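Separin (Saccharomyces cerevisiae, PDB 5U1T) cleaves the cohesin subunit MCD1/SCC1 as a caspase-like cysteine protease at the onset of anaphase, releasing sister chromatids, and is held inactive by securin until then. Local coordinates at residues L656-M664 against Y895-L905; I804-E813 against Y1505-T1516. All coordinates share one frame; numbering follows the deposited sequence.

Interaction 1 (L656-M664 against Y895-L905)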
loop_
_atom_site.group_PDB
_atom_site.type_symbol
_atom_site.label_atom_id
_atom_site.label_comp_id
_atom_site.label_asym_id
_atom_site.label_seq_id
_atom_site.Cartn_x
_atom_site.Cartn_y
_atom_site.Cartn_z
ATOM N N LEU A 656 -5.815 -7.915 -13.816
ATOM C CA LEU A 656 -6.714 -8.147 -14.940
ATOM C C LEU A 656 -7.330 -9.559 -14.900
ATOM O O LEU A 656 -7.926 -10.028 -15.885
ATOM C CB LEU A 656 -5.987 -7.900 -16.260
ATOM C CG LEU A 656 -5.838 -6.404 -16.503
ATOM C CD1 LEU A 656 -5.171 -6.107 -17.831
ATOM C CD2 LEU A 656 -7.162 -5.680 -16.396
ATOM N N TYR A 657 -7.204 -10.203 -13.737
ATOM C CA TYR A 657 -7.661 -11.583 -13.499
ATOM C C TYR A 657 -7.212 -12.535 -14.614
ATOM O O TYR A 657 -7.928 -13.449 -15.013
ATOM C CB TYR A 657 -9.191 -11.632 -13.294
ATOM C CG TYR A 657 -9.611 -11.102 -11.930
ATOM C CD1 TYR A 657 -9.853 -9.745 -11.731
ATOM C CD2 TYR A 657 -9.736 -11.953 -10.842
ATOM C CE1 TYR A 657 -10.221 -9.267 -10.504
ATOM C CE2 TYR A 657 -10.107 -11.479 -9.608
ATOM C CZ TYR A 657 -10.344 -10.136 -9.438
ATOM O OH TYR A 657 -10.702 -9.661 -8.188
ATOM N N MET A 658 -5.995 -12.319 -15.097
ATOM C CA MET A 658 -5.394 -13.255 -16.021
ATOM C C MET A 658 -4.653 -14.304 -15.207
ATOM O O MET A 658 -3.432 -14.324 -15.156
ATOM C CB MET A 658 -4.471 -12.543 -16.995
ATOM C CG MET A 658 -5.090 -11.344 -17.693
ATOM S SD MET A 658 -3.963 -10.743 -18.968
ATOM C CE MET A 658 -4.693 -9.176 -19.375
ATOM N N ILE A 659 -5.411 -15.178 -14.561
ATOM C CA ILE A 659 -4.820 -16.089 -13.598
ATOM C C ILE A 659 -3.872 -17.058 -14.303
ATOM O O ILE A 659 -2.833 -17.422 -13.753
ATOM C CB ILE A 659 -5.903 -16.853 -12.796
ATOM C CG1 ILE A 659 -6.387 -16.025 -11.612
ATOM C CG2 ILE A 659 -5.336 -18.092 -12.181
ATOM C CD1 ILE A 659 -7.084 -14.762 -11.977
ATOM N N ASP A 660 -4.220 -17.448 -15.527
ATOM C CA ASP A 660 -3.344 -18.291 -16.340
ATOM C C ASP A 660 -1.905 -17.766 -16.361
ATOM O O ASP A 660 -0.968 -18.462 -15.956
ATOM C CB ASP A 660 -3.867 -18.402 -17.780
ATOM C CG ASP A 660 -4.876 -19.555 -17.973
ATOM O OD1 ASP A 660 -5.029 -20.416 -17.065
ATOM O OD2 ASP A 660 -5.504 -19.602 -19.061
ATOM N N ASP A 661 -1.732 -16.531 -16.822
ATOM C CA ASP A 661 -0.388 -15.992 -16.991
ATOM C C ASP A 661 0.281 -15.688 -15.667
ATOM O O ASP A 661 1.489 -15.818 -15.540
ATOM C CB ASP A 661 -0.420 -14.739 -17.857
ATOM C CG ASP A 661 -0.967 -15.013 -19.231
ATOM O OD1 ASP A 661 -0.337 -15.800 -19.977
ATOM O OD2 ASP A 661 -2.035 -14.452 -19.559
ATOM N N ALA A 662 -0.511 -15.283 -14.689
ATOM C CA ALA A 662 0.001 -15.068 -13.350
ATOM C C ALA A 662 0.640 -16.330 -12.766
ATOM O O ALA A 662 1.655 -16.262 -12.085
ATOM C CB ALA A 662 -1.099 -14.573 -12.445
ATOM N N LEU A 663 0.066 -17.491 -13.040
ATOM C CA LEU A 663 0.583 -18.704 -12.429
ATOM C C LEU A 663 1.879 -19.141 -13.116
ATOM O O LEU A 663 2.791 -19.643 -12.451
ATOM C CB LEU A 663 -0.478 -19.806 -12.458
ATOM C CG LEU A 663 -1.730 -19.539 -11.600
ATOM C CD1 LEU A 663 -2.817 -20.585 -11.832
ATOM C CD2 LEU A 663 -1.380 -19.450 -10.114
ATOM N N MET A 664 1.969 -18.930 -14.432
ATOM C CA MET A 664 3.205 -19.193 -15.172
ATOM C C MET A 664 4.290 -18.332 -14.574
ATOM O O MET A 664 5.409 -18.780 -14.315
ATOM C CB MET A 664 3.043 -18.896 -16.668
ATOM C CG MET A 664 2.083 -19.852 -17.397
ATOM S SD MET A 664 1.614 -19.353 -19.084
ATOM C CE MET A 664 3.227 -19.068 -19.852
ATOM N N TYR A 895 -11.168 -3.810 -24.452
ATOM C CA TYR A 895 -9.963 -3.576 -23.664
ATOM C C TYR A 895 -9.069 -4.795 -23.756
ATOM O O TYR A 895 -7.855 -4.658 -23.820
ATOM C CB TYR A 895 -10.314 -3.265 -22.210
ATOM C CG TYR A 895 -9.144 -2.868 -21.326
ATOM C CD1 TYR A 895 -8.340 -3.827 -20.722
ATOM C CD2 TYR A 895 -8.866 -1.536 -21.068
ATOM C CE1 TYR A 895 -7.283 -3.473 -19.903
ATOM C CE2 TYR A 895 -7.814 -1.170 -20.249
ATOM C CZ TYR A 895 -7.024 -2.142 -19.661
ATOM O OH TYR A 895 -5.987 -1.778 -18.822
ATOM N N PHE A 896 -9.661 -5.986 -23.784
ATOM C CA PHE A 896 -8.859 -7.191 -23.961
ATOM C C PHE A 896 -8.735 -7.615 -25.426
ATOM O O PHE A 896 -7.814 -8.353 -25.785
ATOM C CB PHE A 896 -9.425 -8.334 -23.134
ATOM C CG PHE A 896 -9.252 -8.139 -21.669
ATOM C CD1 PHE A 896 -8.065 -8.474 -21.051
ATOM C CD2 PHE A 896 -10.269 -7.604 -20.907
ATOM C CE1 PHE A 896 -7.899 -8.289 -19.717
ATOM C CE2 PHE A 896 -10.102 -7.415 -19.568
ATOM C CZ PHE A 896 -8.907 -7.759 -18.975
ATOM N N GLY A 897 -9.645 -7.132 -26.268
ATOM C CA GLY A 897 -9.627 -7.467 -27.680
ATOM C C GLY A 897 -9.524 -8.962 -27.851
ATOM O O GLY A 897 -10.360 -9.711 -27.345
ATOM N N ASP A 898 -8.463 -9.401 -28.516
ATOM C CA ASP A 898 -8.254 -10.818 -28.793
ATOM C C ASP A 898 -7.659 -11.586 -27.610
ATOM O O ASP A 898 -7.483 -12.805 -27.690
ATOM C CB ASP A 898 -7.338 -10.961 -29.990
ATOM C CG ASP A 898 -6.140 -10.083 -29.868
ATOM O OD1 ASP A 898 -5.716 -9.855 -28.714
ATOM O OD2 ASP A 898 -5.632 -9.587 -30.901
ATOM N N GLN A 899 -7.327 -10.870 -26.535
ATOM C CA GLN A 899 -6.848 -11.500 -25.299
ATOM C C GLN A 899 -7.975 -11.952 -24.351
ATOM O O GLN A 899 -7.695 -12.467 -23.268
ATOM C CB GLN A 899 -5.926 -10.546 -24.531
ATOM C CG GLN A 899 -4.669 -10.114 -25.267
ATOM C CD GLN A 899 -3.604 -11.195 -25.316
ATOM O OE1 GLN A 899 -3.463 -11.904 -26.322
ATOM N NE2 GLN A 899 -2.834 -11.321 -24.235
ATOM N N LEU A 900 -9.232 -11.783 -24.767
ATOM C CA LEU A 900 -10.407 -11.996 -23.902
ATOM C C LEU A 900 -10.505 -13.394 -23.278
ATOM O O LEU A 900 -11.272 -13.628 -22.352
ATOM C CB LEU A 900 -11.682 -11.712 -24.700
ATOM C CG LEU A 900 -12.932 -11.403 -23.875
ATOM C CD1 LEU A 900 -12.624 -10.350 -22.827
ATOM C CD2 LEU A 900 -14.057 -10.927 -24.767
ATOM N N GLU A 901 -9.693 -14.301 -23.790
ATOM C CA GLU A 901 -9.765 -15.712 -23.488
ATOM C C GLU A 901 -8.832 -16.089 -22.333
ATOM O O GLU A 901 -8.823 -17.238 -21.891
ATOM C CB GLU A 901 -9.408 -16.495 -24.764
ATOM C CG GLU A 901 -9.594 -17.997 -24.736
ATOM C CD GLU A 901 -11.037 -18.415 -24.983
ATOM O OE1 GLU A 901 -11.888 -18.210 -24.067
ATOM O OE2 GLU A 901 -11.315 -18.959 -26.090
ATOM N N LYS A 902 -8.042 -15.137 -21.842
ATOM C CA LYS A 902 -7.065 -15.454 -20.790
ATOM C C LYS A 902 -7.323 -14.673 -19.499
ATOM O O LYS A 902 -6.536 -14.750 -18.550
ATOM C CB LYS A 902 -5.629 -15.211 -21.284
ATOM C CG LYS A 902 -4.849 -16.510 -21.585
ATOM C CD LYS A 902 -3.379 -16.251 -21.973
ATOM C CE LYS A 902 -2.565 -17.560 -22.038
ATOM N NZ LYS A 902 -1.076 -17.367 -22.095
ATOM N N THR A 903 -8.446 -13.954 -19.480
ATOM C CA THR A 903 -8.932 -13.229 -18.318
ATOM C C THR A 903 -10.317 -13.726 -17.832
ATOM O O THR A 903 -11.272 -13.873 -18.610
ATOM C CB THR A 903 -9.017 -11.730 -18.621
ATOM O OG1 THR A 903 -9.725 -11.065 -17.573
ATOM C CG2 THR A 903 -9.736 -11.487 -19.925
ATOM N N PHE A 904 -10.412 -13.976 -16.529
ATOM C CA PHE A 904 -11.673 -14.301 -15.879
ATOM C C PHE A 904 -12.491 -13.050 -15.606
ATOM O O PHE A 904 -13.593 -13.136 -15.079
ATOM C CB PHE A 904 -11.415 -15.050 -14.570
ATOM C CG PHE A 904 -12.654 -15.567 -13.903
ATOM C CD1 PHE A 904 -13.377 -16.602 -14.464
ATOM C CD2 PHE A 904 -13.089 -15.020 -12.708
ATOM C CE1 PHE A 904 -14.512 -17.088 -13.848
ATOM C CE2 PHE A 904 -14.224 -15.501 -12.078
ATOM C CZ PHE A 904 -14.940 -16.537 -12.654
ATOM N N LEU A 905 -11.954 -11.888 -15.956
ATOM C CA LEU A 905 -12.594 -10.633 -15.580
ATOM C C LEU A 905 -13.997 -10.435 -16.202
ATOM O O LEU A 905 -14.898 -9.973 -15.521
ATOM C CB LEU A 905 -11.680 -9.452 -15.920
ATOM C CG LEU A 905 -12.074 -8.089 -15.358
ATOM C CD1 LEU A 905 -12.455 -8.228 -13.913
ATOM C CD2 LEU A 905 -10.920 -7.128 -15.490
#
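The hydroxyl of Thr903 serves one helix end and one helix start at once. OG1 donates to the carbonyl O of Leu656, the first residue beyond helix 642-655, over 2.7 Å and nearly in line with the C=O (166° at the oxygen). The same OG1 accepts from Leu905 N at 2.9 Å, a capping bond where helix 905-912 begins. OG1 stands anti to the backbone N of its own residue (chi1 169°), which swings CG2 over the centre of the Phe896 ring; the opposite face of that ring is covered by Tyr895. At its edge, in the ring plane, lie the methyl of Met658, brought there by an extended chain, and CB of Leu656, while Leu656 CD2 comes obliquely to within 3.7 Å of Phe896 CZ.

One residue on, Tyr657 closes a Schellman motif, and its carbonyl O accepts from Phe904 N at 3.0 Å, a nearly straight hydrogen bond (N-H...O 167°) whose donor lies above the carbonyl plane. The Tyr657 ring meets Leu905 at CD1 to CD1, 3.7 Å, the two side chains crossing at about a right angle. Farther along, Lys902 runs extended across Asp661, and its NZ forms a salt bridge with OD1 on the syn side at 2.7 Å. Replacing Asp661 with an alanine would probably leave the Lys902 ammonium without its salt-bridge mate and freer to turn. Asp660 OD2 is 5.8 Å from Lys902 NZ, too far for a direct bond.

This is the turn between helices 642-655 and 659-672 packed against the loop linking helices 893-896 and 905-912. Ile872 of helix 872-881 touches Leu656 and Tyr895, and the His694 ring meets Tyr657 edge-to-face.

Interaction 2 (I804-E813 against Y1505-T1516)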
loop_
_atom_site.group_PDB
_atom_site.type_symbol
_atom_site.label_atom_id
_atom_site.label_comp_id
_atom_site.label_asym_id
_atom_site.label_seq_id
_atom_site.Cartn_x
_atom_site.Cartn_y
_atom_site.Cartn_z
ATOM N N ILE A 804 -20.041 -6.920 7.146
ATOM C CA ILE A 804 -21.258 -7.040 6.346
ATOM C C ILE A 804 -21.635 -8.502 6.279
ATOM O O ILE A 804 -22.785 -8.858 6.503
ATOM C CB ILE A 804 -21.088 -6.494 4.930
ATOM C CG1 ILE A 804 -21.069 -4.976 4.966
ATOM C CG2 ILE A 804 -22.206 -6.959 4.027
ATOM C CD1 ILE A 804 -20.424 -4.361 3.758
ATOM N N ARG A 805 -20.653 -9.352 6.007
ATOM C CA ARG A 805 -20.882 -10.783 5.969
ATOM C C ARG A 805 -21.569 -11.312 7.232
ATOM O O ARG A 805 -22.431 -12.168 7.141
ATOM C CB ARG A 805 -19.568 -11.522 5.755
ATOM C CG ARG A 805 -19.698 -12.993 6.004
ATOM C CD ARG A 805 -18.411 -13.706 5.844
ATOM N NE ARG A 805 -18.352 -14.413 4.569
ATOM C CZ ARG A 805 -18.375 -15.735 4.458
ATOM N NH1 ARG A 805 -18.298 -16.291 3.251
ATOM N NH2 ARG A 805 -18.472 -16.501 5.552
ATOM N N ILE A 806 -21.210 -10.817 8.412
ATOM C CA ILE A 806 -21.867 -11.312 9.617
ATOM C C ILE A 806 -22.991 -10.396 10.084
ATOM O O ILE A 806 -23.525 -10.574 11.177
ATOM C CB ILE A 806 -20.880 -11.503 10.779
ATOM C CG1 ILE A 806 -20.354 -10.150 11.258
ATOM C CG2 ILE A 806 -19.765 -12.448 10.371
ATOM C CD1 ILE A 806 -19.374 -10.275 12.362
ATOM N N GLY A 807 -23.327 -9.413 9.256
ATOM C CA GLY A 807 -24.462 -8.531 9.482
ATOM C C GLY A 807 -24.339 -7.446 10.538
ATOM O O GLY A 807 -25.317 -6.784 10.862
ATOM N N SER A 808 -23.144 -7.242 11.072
ATOM C CA SER A 808 -22.960 -6.253 12.125
ATOM C C SER A 808 -22.976 -4.812 11.620
ATOM O O SER A 808 -21.932 -4.250 11.288
ATOM C CB SER A 808 -21.657 -6.517 12.863
ATOM O OG SER A 808 -21.550 -5.640 13.967
ATOM N N ALA A 809 -24.164 -4.217 11.573
ATOM C CA ALA A 809 -24.309 -2.802 11.262
ATOM C C ALA A 809 -23.428 -1.933 12.170
ATOM O O ALA A 809 -22.806 -0.975 11.708
ATOM C CB ALA A 809 -25.765 -2.384 11.380
ATOM N N ARG A 810 -23.354 -2.282 13.449
ATOM C CA ARG A 810 -22.639 -1.465 14.417
ATOM C C ARG A 810 -21.183 -1.197 14.011
ATOM O O ARG A 810 -20.707 -0.059 14.060
ATOM C CB ARG A 810 -22.685 -2.129 15.797
ATOM C CG ARG A 810 -22.311 -1.186 16.949
ATOM C CD ARG A 810 -22.151 -1.933 18.269
ATOM N NE ARG A 810 -23.412 -2.109 18.993
ATOM C CZ ARG A 810 -23.710 -1.494 20.144
ATOM N NH1 ARG A 810 -24.878 -1.711 20.751
ATOM N NH2 ARG A 810 -22.835 -0.658 20.697
ATOM N N ASP A 811 -20.477 -2.244 13.602
ATOM C CA ASP A 811 -19.061 -2.098 13.287
ATOM C C ASP A 811 -18.864 -1.490 11.922
ATOM O O ASP A 811 -17.856 -0.849 11.665
ATOM C CB ASP A 811 -18.346 -3.440 13.340
ATOM C CG ASP A 811 -18.372 -4.056 14.713
ATOM O OD1 ASP A 811 -17.451 -3.764 15.501
ATOM O OD2 ASP A 811 -19.302 -4.831 15.003
ATOM N N CYS A 812 -19.830 -1.711 11.045
ATOM C CA CYS A 812 -19.749 -1.186 9.699
ATOM C C CYS A 812 -19.876 0.321 9.722
ATOM O O CYS A 812 -19.139 1.036 9.035
ATOM C CB CYS A 812 -20.829 -1.809 8.814
ATOM S SG CYS A 812 -20.406 -3.460 8.229
ATOM N N GLU A 813 -20.817 0.801 10.526
ATOM C CA GLU A 813 -20.981 2.229 10.692
ATOM C C GLU A 813 -19.695 2.838 11.207
ATOM O O GLU A 813 -19.283 3.893 10.741
ATOM C CB GLU A 813 -22.126 2.542 11.643
ATOM C CG GLU A 813 -23.488 2.436 11.012
ATOM C CD GLU A 813 -23.651 3.329 9.794
ATOM O OE1 GLU A 813 -23.599 2.808 8.662
ATOM O OE2 GLU A 813 -23.851 4.551 9.964
ATOM N N TYR A 1505 -30.708 -0.896 9.817
ATOM C CA TYR A 1505 -29.740 -0.637 8.747
ATOM C C TYR A 1505 -29.869 -1.560 7.530
ATOM O O TYR A 1505 -28.973 -2.365 7.269
ATOM C CB TYR A 1505 -28.320 -0.760 9.286
ATOM C CG TYR A 1505 -27.972 0.268 10.334
ATOM C CD1 TYR A 1505 -27.488 1.529 9.973
ATOM C CD2 TYR A 1505 -28.127 -0.018 11.679
ATOM C CE1 TYR A 1505 -27.173 2.470 10.926
ATOM C CE2 TYR A 1505 -27.808 0.914 12.643
ATOM C CZ TYR A 1505 -27.333 2.157 12.268
ATOM O OH TYR A 1505 -27.020 3.074 13.249
ATOM N N GLY A 1506 -30.970 -1.421 6.792
ATOM C CA GLY A 1506 -31.220 -2.207 5.602
ATOM C C GLY A 1506 -31.005 -3.694 5.789
ATOM O O GLY A 1506 -31.615 -4.316 6.661
ATOM N N LYS A 1507 -30.108 -4.254 4.987
ATOM C CA LYS A 1507 -29.900 -5.690 4.937
ATOM C C LYS A 1507 -28.918 -6.180 5.972
ATOM O O LYS A 1507 -28.502 -7.331 5.958
ATOM C CB LYS A 1507 -29.439 -6.098 3.543
ATOM C CG LYS A 1507 -30.422 -5.697 2.464
ATOM C CD LYS A 1507 -29.832 -5.892 1.077
ATOM C CE LYS A 1507 -30.617 -5.072 0.047
ATOM N NZ LYS A 1507 -30.691 -3.618 0.459
ATOM N N LEU A 1508 -28.539 -5.308 6.885
ATOM C CA LEU A 1508 -27.712 -5.749 7.994
ATOM C C LEU A 1508 -28.583 -5.886 9.250
ATOM O O LEU A 1508 -29.728 -5.411 9.280
ATOM C CB LEU A 1508 -26.552 -4.780 8.229
ATOM C CG LEU A 1508 -25.542 -4.555 7.100
ATOM C CD1 LEU A 1508 -24.392 -3.671 7.618
ATOM C CD2 LEU A 1508 -25.025 -5.881 6.512
ATOM N N GLU A 1509 -28.048 -6.557 10.268
ATOM C CA GLU A 1509 -28.764 -6.725 11.524
ATOM C C GLU A 1509 -28.715 -5.439 12.328
ATOM O O GLU A 1509 -27.690 -4.766 12.376
ATOM C CB GLU A 1509 -28.183 -7.869 12.341
ATOM C CG GLU A 1509 -28.245 -9.204 11.655
ATOM C CD GLU A 1509 -29.657 -9.590 11.266
ATOM O OE1 GLU A 1509 -30.589 -9.401 12.072
ATOM O OE2 GLU A 1509 -29.839 -10.074 10.128
ATOM N N PRO A 1510 -29.838 -5.088 12.953
ATOM C CA PRO A 1510 -29.905 -3.889 13.775
ATOM C C PRO A 1510 -29.395 -4.212 15.166
ATOM O O PRO A 1510 -29.128 -5.377 15.446
ATOM C CB PRO A 1510 -31.392 -3.576 13.782
ATOM C CG PRO A 1510 -32.023 -4.930 13.770
ATOM C CD PRO A 1510 -31.117 -5.813 12.936
ATOM N N THR A 1511 -29.245 -3.215 16.027
ATOM C CA THR A 1511 -29.024 -3.517 17.436
ATOM C C THR A 1511 -29.534 -2.424 18.336
ATOM O O THR A 1511 -29.960 -1.361 17.879
ATOM C CB THR A 1511 -27.539 -3.751 17.788
ATOM O OG1 THR A 1511 -27.463 -4.312 19.113
ATOM C CG2 THR A 1511 -26.726 -2.425 17.717
ATOM N N GLY A 1512 -29.440 -2.699 19.627
ATOM C CA GLY A 1512 -30.064 -1.887 20.644
ATOM C C GLY A 1512 -29.782 -2.559 21.967
ATOM O O GLY A 1512 -29.194 -3.642 22.025
ATOM N N THR A 1513 -30.049 -1.821 23.023
ATOM C CA THR A 1513 -29.756 -2.188 24.388
ATOM C C THR A 1513 -30.247 -3.521 24.827
ATOM O O THR A 1513 -29.691 -4.178 25.665
ATOM C CB THR A 1513 -30.404 -1.153 25.282
ATOM O OG1 THR A 1513 -29.923 0.135 24.913
ATOM C CG2 THR A 1513 -30.070 -1.413 26.688
ATOM N N ILE A 1514 -31.326 -3.898 24.221
ATOM C CA ILE A 1514 -32.044 -5.120 24.492
ATOM C C ILE A 1514 -31.232 -6.408 24.206
ATOM O O ILE A 1514 -31.096 -7.276 25.071
ATOM C CB ILE A 1514 -33.316 -5.080 23.666
ATOM C CG1 ILE A 1514 -34.050 -6.403 23.775
ATOM C CG2 ILE A 1514 -33.007 -4.547 22.214
ATOM C CD1 ILE A 1514 -34.598 -6.534 25.103
ATOM N N TYR A 1515 -30.629 -6.470 23.036
ATOM C CA TYR A 1515 -29.815 -7.606 22.654
ATOM C C TYR A 1515 -28.550 -7.683 23.469
ATOM O O TYR A 1515 -28.030 -8.757 23.703
ATOM C CB TYR A 1515 -29.386 -7.496 21.199
ATOM C CG TYR A 1515 -30.404 -7.907 20.180
ATOM C CD1 TYR A 1515 -31.585 -8.494 20.545
ATOM C CD2 TYR A 1515 -30.176 -7.693 18.845
ATOM C CE1 TYR A 1515 -32.513 -8.856 19.602
ATOM C CE2 TYR A 1515 -31.095 -8.052 17.899
ATOM C CZ TYR A 1515 -32.256 -8.635 18.286
ATOM O OH TYR A 1515 -33.156 -8.993 17.337
ATOM N N THR A 1516 -28.027 -6.540 23.876
ATOM C CA THR A 1516 -26.807 -6.554 24.648
ATOM C C THR A 1516 -27.021 -7.203 26.000
ATOM O O THR A 1516 -26.210 -7.996 26.422
ATOM C CB THR A 1516 -26.160 -5.177 24.769
ATOM O OG1 THR A 1516 -26.727 -4.482 25.865
ATOM C CG2 THR A 1516 -26.386 -4.392 23.542
#
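Ala809 and Glu813, one helical turn apart, both meet the Tyr1505 ring obliquely. Ala809 CB sits 3.4 Å from Tyr1505 CD2, whereas Glu813 CG lies 3.7 Å from CE1 of the same ring, at the opposite ring position; the Glu813 carboxylate plane is turned 30° from the ring plane, and Glu813 OE1 is hydrogen-bonded to Tyr842. The other flat group, the Arg810 guanidinium, is likewise approached obliquely, by the methyl carbons of Thr1511 (CG2 to Arg810 NE, 3.6 Å) and, more distantly, Thr1516. Arg810 NH2 is hydrogen-bonded to Ser1480, and an aromatic side chain of another protein chain forms a cation-pi contact with Arg810.

Just before Ala809 the backbones join in a single bridge of Ser808 with Glu1509. Glu1509 N donates to Gly807 O at 2.8 Å, in the carbonyl plane and on a lone pair, with an angle of 141° at the hydrogen.

Leu1508 closes a type II' turn from Tyr1505 and supplies the apolar wedge. Its chi1 of -60°, with CG anti to the carbonyl carbon, points CG toward the 804-813 turn. CD1 reaches CA of Ala809 at 3.7 Å and SG of Cys812 at 4.0 Å; CD2 meets CG2 of Ile804 at 3.9 Å. The branches thus touch residues from both helices of the hairpin.

The contact therefore joins the turn between helices 782-805 and 809-825 to the protease segment that follows strand 1492-1494 and runs into the start of helix 1513-1519. Helix 829-845 packs on Ile804, Cys812 and Leu1508; helix 1075-1088 touches Ile806, Glu1509 and Tyr1515.

Interactions 1 and 2 lie about 39 Å apart between centres, with nearest atoms about 15 Å apart, so they do not touch. Along the chain their segments alternate: 656-664, 804-813, 895-905, then 1505-1516. Interaction 1 stays within a helical part of the chain, its two segments separated by 230 residues that contain no strand. Interaction 2 spans 691 residues and ties the turn between helices 782-805 and 809-825 to the segment between two neighbouring parallel strands of the six-stranded sheet, within the C50 protease range. The helices bracketed by interaction 1 thus include the turn that meets the protease in interaction 2, consistent with one extended structure.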